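Local structure of SusD homolog (Bacteroides ovatus, 4F53) at residues F214-N217 with Q223-E226; A154-M159 with M206-V211; Y119-M124 with N198-R203. The protein probably binds mucin O-glycans at the cell surface, as a SusD-like outer membrane lipoprotein with a TPR-like helical fold. All coordinates share one frame; numbering follows the deposited sequence. Where two conformers were deposited one is given.

Contact 1 of 3, residues F214-N217 with Q223-E226; sequences FNVN and QLAE. With CA (calcium ion), chain D.
Asn217 OD1 binds a calcium ion at 2.3 Å, at the turn of a small β-hairpin whose first strand, through Phe214 and Val216, packs on Leu224 of the helix that follows. The hairpin pairs 215-216 weakly with 219-220 and runs directly into helix 221-231 of this TPR-like fold, so the 214-217 and 223-226 segments are joined by a very short connection. Asn215 is braced within the hairpin region, OD1 taking the N-H of Gly218 and ND2 reaching the carbonyl of Gly213. At the turn Asn217 takes a left-handed backbone conformation. Its CG lies beside the backbone N, anti to the carbonyl carbon, and the calcium approaches OD1 with a CG-OD1-calcium angle of about 150°. Three waters are also bound to the metal, waters 2 and 3 closer than water 1, which stands 2.8 Å from the ion. The amide is held from its other end too, since ND2 is hydrogen-bonded to Glu161 of helix 152-173; these holds at both ends should restrict rotation about the CB-CG bond.

Away from this exposed polar tip, the contact between the two segments is wholly apolar. The Phe214 ring is met edge-to-face by Trp516, while Leu160 touches Phe214, Val216 and Leu224 alike, so all three share one neighbour on helix 152-173. On the helix, Leu224 points toward the strand. Its CD1 is roughly anti to CA (chi2 160°), which makes this methyl the leading one: it lies 4.2 Å from Val216 CG2 and, approaching the Phe214 ring obliquely, 4.4 Å from CE2.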
loop_
_atom_site.group_PDB
_atom_site.type_symbol
_atom_site.label_atom_id
_atom_site.label_comp_id
_atom_site.label_asym_id
_atom_site.label_seq_id
_atom_site.Cartn_x
_atom_site.Cartn_y
_atom_site.Cartn_z
ATOM N N PHE A 214 5.845 1.800 -23.465
ATOM C CA PHE A 214 6.325 0.717 -22.612
ATOM C C PHE A 214 5.850 -0.644 -23.126
ATOM O O PHE A 214 4.668 -0.835 -23.439
ATOM C CB PHE A 214 5.905 0.902 -21.132
ATOM C CG PHE A 214 6.258 -0.283 -20.247
ATOM C CD1 PHE A 214 7.584 -0.595 -19.968
ATOM C CD2 PHE A 214 5.269 -1.136 -19.773
ATOM C CE1 PHE A 214 7.910 -1.687 -19.175
ATOM C CE2 PHE A 214 5.598 -2.233 -18.985
ATOM C CZ PHE A 214 6.914 -2.494 -18.678
ATOM N N ASN A 215 6.780 -1.588 -23.176
ATOM C CA ASN A 215 6.502 -2.966 -23.542
ATOM C C ASN A 215 7.557 -3.882 -22.919
ATOM O O ASN A 215 8.663 -3.438 -22.624
ATOM C CB ASN A 215 6.416 -3.164 -25.084
ATOM C CG ASN A 215 7.750 -3.067 -25.780
ATOM O OD1 ASN A 215 8.430 -4.073 -26.004
ATOM N ND2 ASN A 215 8.188 -1.846 -26.051
ATOM N N VAL A 216 7.182 -5.146 -22.692
ATOM C CA VAL A 216 8.041 -6.216 -22.188
ATOM C C VAL A 216 8.006 -7.290 -23.265
ATOM O O VAL A 216 6.975 -7.946 -23.436
ATOM C CB VAL A 216 7.632 -6.758 -20.790
ATOM C CG1 VAL A 216 8.623 -7.801 -20.293
ATOM C CG2 VAL A 216 7.507 -5.633 -19.778
ATOM N N ASN A 217 9.111 -7.422 -24.035
ATOM C CA ASN A 217 9.239 -8.361 -25.151
ATOM C C ASN A 217 8.081 -8.182 -26.153
ATOM O O ASN A 217 7.491 -9.181 -26.605
ATOM C CB ASN A 217 9.313 -9.812 -24.642
ATOM C CG ASN A 217 10.428 -10.047 -23.659
ATOM O OD1 ASN A 217 11.535 -9.549 -23.833
ATOM N ND2 ASN A 217 10.158 -10.804 -22.600
ATOM N N GLN A 223 -1.757 -5.237 -23.279
ATOM C CA GLN A 223 -1.591 -6.660 -23.583
ATOM C C GLN A 223 -1.332 -7.489 -22.330
ATOM O O GLN A 223 -1.918 -8.555 -22.186
ATOM C CB GLN A 223 -0.452 -6.872 -24.595
ATOM C CG GLN A 223 -0.265 -8.327 -25.044
ATOM C CD GLN A 223 0.714 -8.484 -26.187
ATOM O OE1 GLN A 223 1.093 -7.520 -26.876
ATOM N NE2 GLN A 223 1.112 -9.723 -26.440
ATOM N N LEU A 224 -0.450 -7.013 -21.439
ATOM C CA LEU A 224 -0.121 -7.721 -20.195
ATOM C C LEU A 224 -1.369 -7.839 -19.315
ATOM O O LEU A 224 -1.646 -8.908 -18.784
ATOM C CB LEU A 224 1.019 -6.992 -19.445
ATOM C CG LEU A 224 2.390 -6.977 -20.170
ATOM C CD1 LEU A 224 3.273 -5.880 -19.632
ATOM C CD2 LEU A 224 3.084 -8.341 -20.085
ATOM N N ALA A 225 -2.151 -6.756 -19.231
ATOM C CA ALA A 225 -3.381 -6.681 -18.455
ATOM C C ALA A 225 -4.444 -7.646 -19.024
ATOM O O ALA A 225 -5.028 -8.420 -18.267
ATOM C CB ALA A 225 -3.893 -5.264 -18.467
ATOM N N GLU A 226 -4.649 -7.627 -20.357
ATOM C CA GLU A 226 -5.599 -8.507 -21.061
ATOM C C GLU A 226 -5.228 -9.981 -20.905
ATOM O O GLU A 226 -6.125 -10.800 -20.678
ATOM C CB GLU A 226 -5.705 -8.140 -22.538
ATOM C CG GLU A 226 -6.374 -6.789 -22.758
ATOM C CD GLU A 226 -6.486 -6.310 -24.191
ATOM O OE1 GLU A 226 -5.886 -6.932 -25.100
ATOM O OE2 GLU A 226 -7.235 -5.333 -24.412
HETATM CA CA CA D . 13.712 -9.701 -24.586
HETATM O O HOH W 1 16.160 -8.974 -23.545
HETATM O O HOH W 2 14.451 -10.416 -22.235
HETATM O O HOH W 3 12.546 -9.098 -26.890
#

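Contact 2 of 3, residues A154-M159 with M206-V211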
loop_
_atom_site.group_PDB
_atom_site.type_symbol
_atom_site.label_atom_id
_atom_site.label_comp_id
_atom_site.label_asym_id
_atom_site.label_seq_id
_atom_site.Cartn_x
_atom_site.Cartn_y
_atom_site.Cartn_z
ATOM N N ALA A 154 13.854 -1.231 -15.993
ATOM C CA ALA A 154 14.527 -2.525 -16.051
ATOM C C ALA A 154 14.031 -3.458 -14.937
ATOM O O ALA A 154 13.882 -4.653 -15.182
ATOM C CB ALA A 154 16.048 -2.354 -15.961
ATOM N N VAL A 155 13.712 -2.918 -13.746
ATOM C CA VAL A 155 13.167 -3.696 -12.616
ATOM C C VAL A 155 11.785 -4.239 -13.001
ATOM O O VAL A 155 11.567 -5.448 -12.899
ATOM C CB VAL A 155 13.116 -2.879 -11.311
ATOM C CG1 VAL A 155 12.415 -3.661 -10.201
ATOM C CG2 VAL A 155 14.522 -2.460 -10.869
ATOM N N TYR A 156 10.879 -3.357 -13.494
ATOM C CA TYR A 156 9.534 -3.754 -13.917
ATOM C C TYR A 156 9.585 -4.766 -15.073
ATOM O O TYR A 156 8.866 -5.757 -15.025
ATOM C CB TYR A 156 8.699 -2.512 -14.315
ATOM C CG TYR A 156 7.851 -1.981 -13.175
ATOM C CD1 TYR A 156 8.433 -1.314 -12.091
ATOM C CD2 TYR A 156 6.471 -2.147 -13.173
ATOM C CE1 TYR A 156 7.654 -0.822 -11.041
ATOM C CE2 TYR A 156 5.686 -1.678 -12.122
ATOM C CZ TYR A 156 6.280 -1.010 -11.058
ATOM O OH TYR A 156 5.491 -0.566 -10.023
ATOM N N ALA A 157 10.464 -4.549 -16.077
ATOM C CA ALA A 157 10.585 -5.449 -17.227
ATOM C C ALA A 157 11.065 -6.839 -16.795
ATOM O O ALA A 157 10.483 -7.832 -17.233
ATOM C CB ALA A 157 11.517 -4.865 -18.277
ATOM N N LYS A 158 12.085 -6.917 -15.913
ATOM C CA LYS A 158 12.576 -8.209 -15.426
ATOM C C LYS A 158 11.479 -8.914 -14.585
ATOM O O LYS A 158 11.188 -10.082 -14.827
ATOM C CB LYS A 158 13.879 -8.059 -14.633
ATOM C CG LYS A 158 14.379 -9.382 -14.096
ATOM C CD LYS A 158 15.751 -9.317 -13.449
ATOM C CE LYS A 158 15.918 -10.391 -12.389
ATOM N NZ LYS A 158 15.681 -11.777 -12.903
HETATM N N MSE A 159 10.832 -8.190 -13.667
HETATM C CA MSE A 159 9.756 -8.718 -12.831
HETATM C C MSE A 159 8.618 -9.280 -13.657
HETATM O O MSE A 159 8.158 -10.388 -13.375
HETATM C CB MSE A 159 9.182 -7.628 -11.895
HETATM C CG MSE A 159 10.089 -7.284 -10.708
HETATM SE SE MSE A 159 9.275 -5.821 -9.696
HETATM C CE MSE A 159 10.494 -5.945 -8.227
HETATM N N MSE A 206 -1.266 -2.205 -15.103
HETATM C CA MSE A 206 -2.006 -0.959 -14.863
HETATM C C MSE A 206 -1.065 0.182 -14.368
HETATM O O MSE A 206 -1.200 1.336 -14.785
HETATM C CB MSE A 206 -3.138 -1.188 -13.859
HETATM C CG MSE A 206 -4.209 -0.112 -13.937
HETATM SE SE MSE A 206 -5.075 -0.118 -15.707
HETATM C CE MSE A 206 -5.760 -2.004 -15.685
ATOM N N ARG A 207 -0.106 -0.158 -13.525
ATOM C CA ARG A 207 0.908 0.768 -13.002
ATOM C C ARG A 207 1.703 1.509 -14.108
ATOM O O ARG A 207 2.025 2.702 -13.968
ATOM C CB ARG A 207 1.920 -0.021 -12.147
ATOM C CG ARG A 207 2.866 0.894 -11.354
ATOM C CD ARG A 207 2.297 1.186 -9.992
ATOM N NE ARG A 207 2.613 0.117 -9.025
ATOM C CZ ARG A 207 1.751 -0.508 -8.223
ATOM N NH1 ARG A 207 0.451 -0.217 -8.267
ATOM N NH2 ARG A 207 2.188 -1.362 -7.315
ATOM N N THR A 208 2.034 0.782 -15.191
ATOM C CA THR A 208 2.859 1.306 -16.265
ATOM C C THR A 208 2.047 1.955 -17.381
ATOM O O THR A 208 2.616 2.232 -18.430
ATOM C CB THR A 208 3.695 0.171 -16.842
ATOM O OG1 THR A 208 2.814 -0.818 -17.391
ATOM C CG2 THR A 208 4.652 -0.455 -15.819
ATOM N N CYS A 209 0.732 2.188 -17.171
ATOM C CA CYS A 209 -0.202 2.680 -18.200
ATOM C C CYS A 209 0.117 4.111 -18.695
ATOM O O CYS A 209 -0.337 4.472 -19.770
ATOM C CB CYS A 209 -1.652 2.577 -17.708
ATOM S SG CYS A 209 -2.097 3.834 -16.481
ATOM N N TYR A 210 0.853 4.931 -17.936
ATOM C CA TYR A 210 1.150 6.292 -18.395
ATOM C C TYR A 210 2.479 6.400 -19.130
ATOM O O TYR A 210 2.728 7.425 -19.759
ATOM C CB TYR A 210 1.108 7.307 -17.249
ATOM C CG TYR A 210 -0.292 7.534 -16.738
ATOM C CD1 TYR A 210 -1.264 8.120 -17.546
ATOM C CD2 TYR A 210 -0.661 7.128 -15.459
ATOM C CE1 TYR A 210 -2.573 8.297 -17.090
ATOM C CE2 TYR A 210 -1.961 7.319 -14.983
ATOM C CZ TYR A 210 -2.917 7.888 -15.808
ATOM O OH TYR A 210 -4.184 8.079 -15.322
ATOM N N VAL A 211 3.312 5.363 -19.063
ATOM C CA VAL A 211 4.615 5.327 -19.731
ATOM C C VAL A 211 4.446 5.087 -21.243
ATOM O O VAL A 211 4.091 3.984 -21.667
ATOM C CB VAL A 211 5.543 4.261 -19.112
ATOM C CG1 VAL A 211 6.941 4.341 -19.742
ATOM C CG2 VAL A 211 5.606 4.394 -17.597
#
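Arg207, in the last turn of helix 190-207, meets Tyr156 of helix 152-173 through the only hydrogen bond between the two segments: NE donates to Tyr156 OH over 3.1 Å, with an N-H...O angle of 148°. The hydroxyl sits at the edge of the guanidinium, tilted 15° out of its plane, and the phenol ring is turned 72° from that plane. Bends at chi2 and chi3 fold the arginine around the phenol oxygen, so that its aliphatic part also takes part: CG lies 3.3 Å from Tyr156 OH and 3.9 Å from Tyr156 CE2.

Thr208 is the first residue to leave helical geometry, and it packs on the same ring further back. Its CG2 is 3.6 Å from Tyr156 CD2; this methyl is anti to the carbonyl carbon, while OG1 sits between the backbone N and that carbon and bonds Ala205 O and Ser221 OG. Thr208 also starts a type I β-turn that takes the chain out of the helix and closes with the bond from Val211 N to Thr208 O. Within the turn, Cys209 SG rests 3.7 Å above one face of the Tyr210 ring, offset toward its rim, and Val211 reaches Trp516 near the C-terminus.

The polar ends are tied together beyond the two helices. Asp129 of helix 110-131 accepts from Arg207 NH2 through OD2 and bonds Tyr156 OH through OD1, while Glu444 and Glu448 of helix 442-452 pair with Arg207 NH1. With NE donating to it, the phenol hydroxyl presumably donates its own hydrogen to Asp129 OD1. All three guanidinium nitrogens are thus engaged, and the buried positive charge is probably well compensated by the surrounding carboxylates.

Contact 3 of 3, residues Y119-M124 with N198-R203; sequences YRIVVM and NSLKLR
Leu200 of helix 190-207 pushes one methyl between two consecutive residues of helix 110-131, Ile121 and Val122. This is the tight part of an entirely apolar helix-helix contact in the TPR-like fold. Leu200 CD2 lies 3.8 Å from Ile121 CG2 and, equally close, 3.8 Å from Val122 CG2. With CG anti to the backbone N (chi1 178°) the leucine extends toward the opposing helix, and its second torsion leaves CD2 as the far methyl, anti to CA. The two branched residues offer their CG2 methyls differently: the CB of Ile121 is directed at the other helix, whereas that of Val122 leaves its backbone across the line to the leucine, and its CG2 still meets CD2. Leu200 CD1 trails behind, 4.2 Å from Val122 CG2.

A turn further along helix 190-207 the packing becomes looser. There the backbones remain side by side, but Arg203 NH1 stays 5.1 Å from Val122 CG1. This loose side does not face solvent: the guanidinium is engaged by a salt bridge to Glu339 and a cation-pi contact with Phe335. Lys201, on another side of the same helix, instead forms salt bridges with Asp164 and Glu227.

The two segments run in roughly the same direction, and helix 152-173, which lies between them in the chain, touches both, with Ile166 on Ile121 and Leu163 on Lys201. Helix 82-106 packs on helix 110-131 through Arg120, Val123 and Met124, while helix 221-231 receives Asn198, Lys201 and Leu202 of helix 190-207.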
loop_
_atom_site.group_PDB
_atom_site.type_symbol
_atom_site.label_atom_id
_atom_site.label_comp_id
_atom_site.label_asym_id
_atom_site.label_seq_id
_atom_site.Cartn_x
_atom_site.Cartn_y
_atom_site.Cartn_z
ATOM N N TYR A 119 7.518 -13.980 -4.285
ATOM C CA TYR A 119 7.649 -13.189 -3.059
ATOM C C TYR A 119 8.651 -12.078 -3.273
ATOM O O TYR A 119 8.365 -10.946 -2.905
ATOM C CB TYR A 119 8.054 -14.075 -1.856
ATOM C CG TYR A 119 7.105 -15.227 -1.574
ATOM C CD1 TYR A 119 5.745 -15.137 -1.892
ATOM C CD2 TYR A 119 7.559 -16.395 -0.963
ATOM C CE1 TYR A 119 4.867 -16.183 -1.611
ATOM C CE2 TYR A 119 6.690 -17.456 -0.700
ATOM C CZ TYR A 119 5.346 -17.337 -1.006
ATOM O OH TYR A 119 4.506 -18.386 -0.747
ATOM N N ARG A 120 9.787 -12.383 -3.937
ATOM C CA ARG A 120 10.822 -11.411 -4.313
ATOM C C ARG A 120 10.239 -10.267 -5.150
ATOM O O ARG A 120 10.510 -9.112 -4.855
ATOM C CB ARG A 120 11.937 -12.102 -5.102
ATOM C CG ARG A 120 13.150 -11.234 -5.253
ATOM C CD ARG A 120 14.054 -11.837 -6.290
ATOM N NE ARG A 120 15.223 -10.991 -6.495
ATOM C CZ ARG A 120 15.968 -11.006 -7.588
ATOM N NH1 ARG A 120 15.667 -11.819 -8.592
ATOM N NH2 ARG A 120 17.014 -10.202 -7.693
ATOM N N ILE A 121 9.425 -10.596 -6.184
ATOM C CA ILE A 121 8.769 -9.601 -7.029
ATOM C C ILE A 121 7.871 -8.670 -6.173
ATOM O O ILE A 121 8.064 -7.465 -6.231
ATOM C CB ILE A 121 8.001 -10.266 -8.201
ATOM C CG1 ILE A 121 9.010 -10.915 -9.167
ATOM C CG2 ILE A 121 7.124 -9.223 -8.927
ATOM C CD1 ILE A 121 8.444 -11.853 -10.224
ATOM N N VAL A 122 6.969 -9.223 -5.337
ATOM C CA VAL A 122 6.043 -8.444 -4.488
ATOM C C VAL A 122 6.825 -7.549 -3.492
ATOM O O VAL A 122 6.479 -6.375 -3.335
ATOM C CB VAL A 122 5.014 -9.357 -3.732
ATOM C CG1 VAL A 122 4.056 -8.538 -2.862
ATOM C CG2 VAL A 122 4.231 -10.243 -4.696
ATOM N N VAL A 123 7.875 -8.099 -2.835
ATOM C CA VAL A 123 8.666 -7.380 -1.831
ATOM C C VAL A 123 9.457 -6.259 -2.497
ATOM O O VAL A 123 9.401 -5.115 -2.056
ATOM C CB VAL A 123 9.589 -8.329 -1.018
ATOM C CG1 VAL A 123 10.531 -7.543 -0.106
ATOM C CG2 VAL A 123 8.757 -9.306 -0.203
HETATM N N MSE A 124 10.164 -6.581 -3.569
HETATM C CA MSE A 124 10.995 -5.603 -4.261
HETATM C C MSE A 124 10.139 -4.632 -5.089
HETATM O O MSE A 124 10.603 -3.531 -5.377
HETATM C CB MSE A 124 12.111 -6.291 -5.065
HETATM C CG MSE A 124 13.076 -7.045 -4.145
HETATM SE SE MSE A 124 13.914 -5.863 -2.809
HETATM C CE MSE A 124 14.161 -7.120 -1.274
ATOM N N ASN A 198 -1.437 -13.816 -11.573
ATOM C CA ASN A 198 -2.071 -13.075 -12.675
ATOM C C ASN A 198 -2.629 -11.725 -12.191
ATOM O O ASN A 198 -2.597 -10.746 -12.929
ATOM C CB ASN A 198 -3.178 -13.889 -13.328
ATOM C CG ASN A 198 -2.650 -14.913 -14.274
ATOM O OD1 ASN A 198 -1.898 -14.597 -15.206
ATOM N ND2 ASN A 198 -3.024 -16.161 -14.046
ATOM N N SER A 199 -3.113 -11.667 -10.935
ATOM C CA SER A 199 -3.639 -10.441 -10.315
ATOM C C SER A 199 -2.501 -9.436 -10.120
ATOM O O SER A 199 -2.710 -8.243 -10.320
ATOM C CB SER A 199 -4.307 -10.778 -8.991
ATOM O OG SER A 199 -5.403 -11.643 -9.258
ATOM N N LEU A 200 -1.274 -9.929 -9.779
ATOM C CA LEU A 200 -0.085 -9.088 -9.625
ATOM C C LEU A 200 0.325 -8.536 -11.014
ATOM O O LEU A 200 0.715 -7.379 -11.147
ATOM C CB LEU A 200 1.063 -9.920 -8.999
ATOM C CG LEU A 200 2.413 -9.204 -8.796
ATOM C CD1 LEU A 200 2.307 -8.074 -7.751
ATOM C CD2 LEU A 200 3.496 -10.202 -8.389
ATOM N N LYS A 201 0.254 -9.389 -12.038
ATOM C CA LYS A 201 0.571 -9.028 -13.417
ATOM C C LYS A 201 -0.338 -7.860 -13.863
ATOM O O LYS A 201 0.159 -6.904 -14.439
ATOM C CB LYS A 201 0.437 -10.259 -14.337
ATOM C CG LYS A 201 0.688 -9.965 -15.823
ATOM C CD LYS A 201 0.663 -11.271 -16.638
ATOM C CE LYS A 201 0.809 -11.056 -18.121
ATOM N NZ LYS A 201 0.739 -12.347 -18.859
ATOM N N LEU A 202 -1.636 -7.909 -13.543
ATOM C CA LEU A 202 -2.600 -6.846 -13.871
ATOM C C LEU A 202 -2.274 -5.572 -13.088
ATOM O O LEU A 202 -2.343 -4.489 -13.646
ATOM C CB LEU A 202 -4.043 -7.341 -13.577
ATOM C CG LEU A 202 -5.193 -6.345 -13.679
ATOM C CD1 LEU A 202 -5.419 -5.886 -15.126
ATOM C CD2 LEU A 202 -6.454 -6.960 -13.148
ATOM N N ARG A 203 -1.889 -5.701 -11.818
ATOM C CA ARG A 203 -1.520 -4.558 -10.972
ATOM C C ARG A 203 -0.297 -3.832 -11.575
ATOM O O ARG A 203 -0.327 -2.625 -11.737
ATOM C CB ARG A 203 -1.247 -4.993 -9.512
ATOM C CG ARG A 203 -0.659 -3.843 -8.661
ATOM C CD ARG A 203 0.025 -4.334 -7.411
ATOM N NE ARG A 203 -0.934 -4.627 -6.343
ATOM C CZ ARG A 203 -0.581 -5.073 -5.140
ATOM N NH1 ARG A 203 0.698 -5.291 -4.855
ATOM N NH2 ARG A 203 -1.500 -5.269 -4.201
#

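In the fold
The residues that touch are buried in all three contacts, yet the contacts lie at different depths: contact 3 is about 13 Å from the chain centre, contact 2 about 17 Å and contact 1 about 23 Å, centre to centre. Contacts 2 and 3 share helix 190-207, bringing its C-terminal end to helix 152-173 and its middle to helix 110-131; Met159 and Met124 connect them. Contact 1 belongs to the hairpin and helix that follow, joined to contact 2 where Phe214 meets Thr208. Aliphatic packing serves contact 3, an arginine-tyrosine bond within an ionic network contact 2, and contact 1 a small apolar patch whose hairpin carries a calcium ligand at its exposed turn.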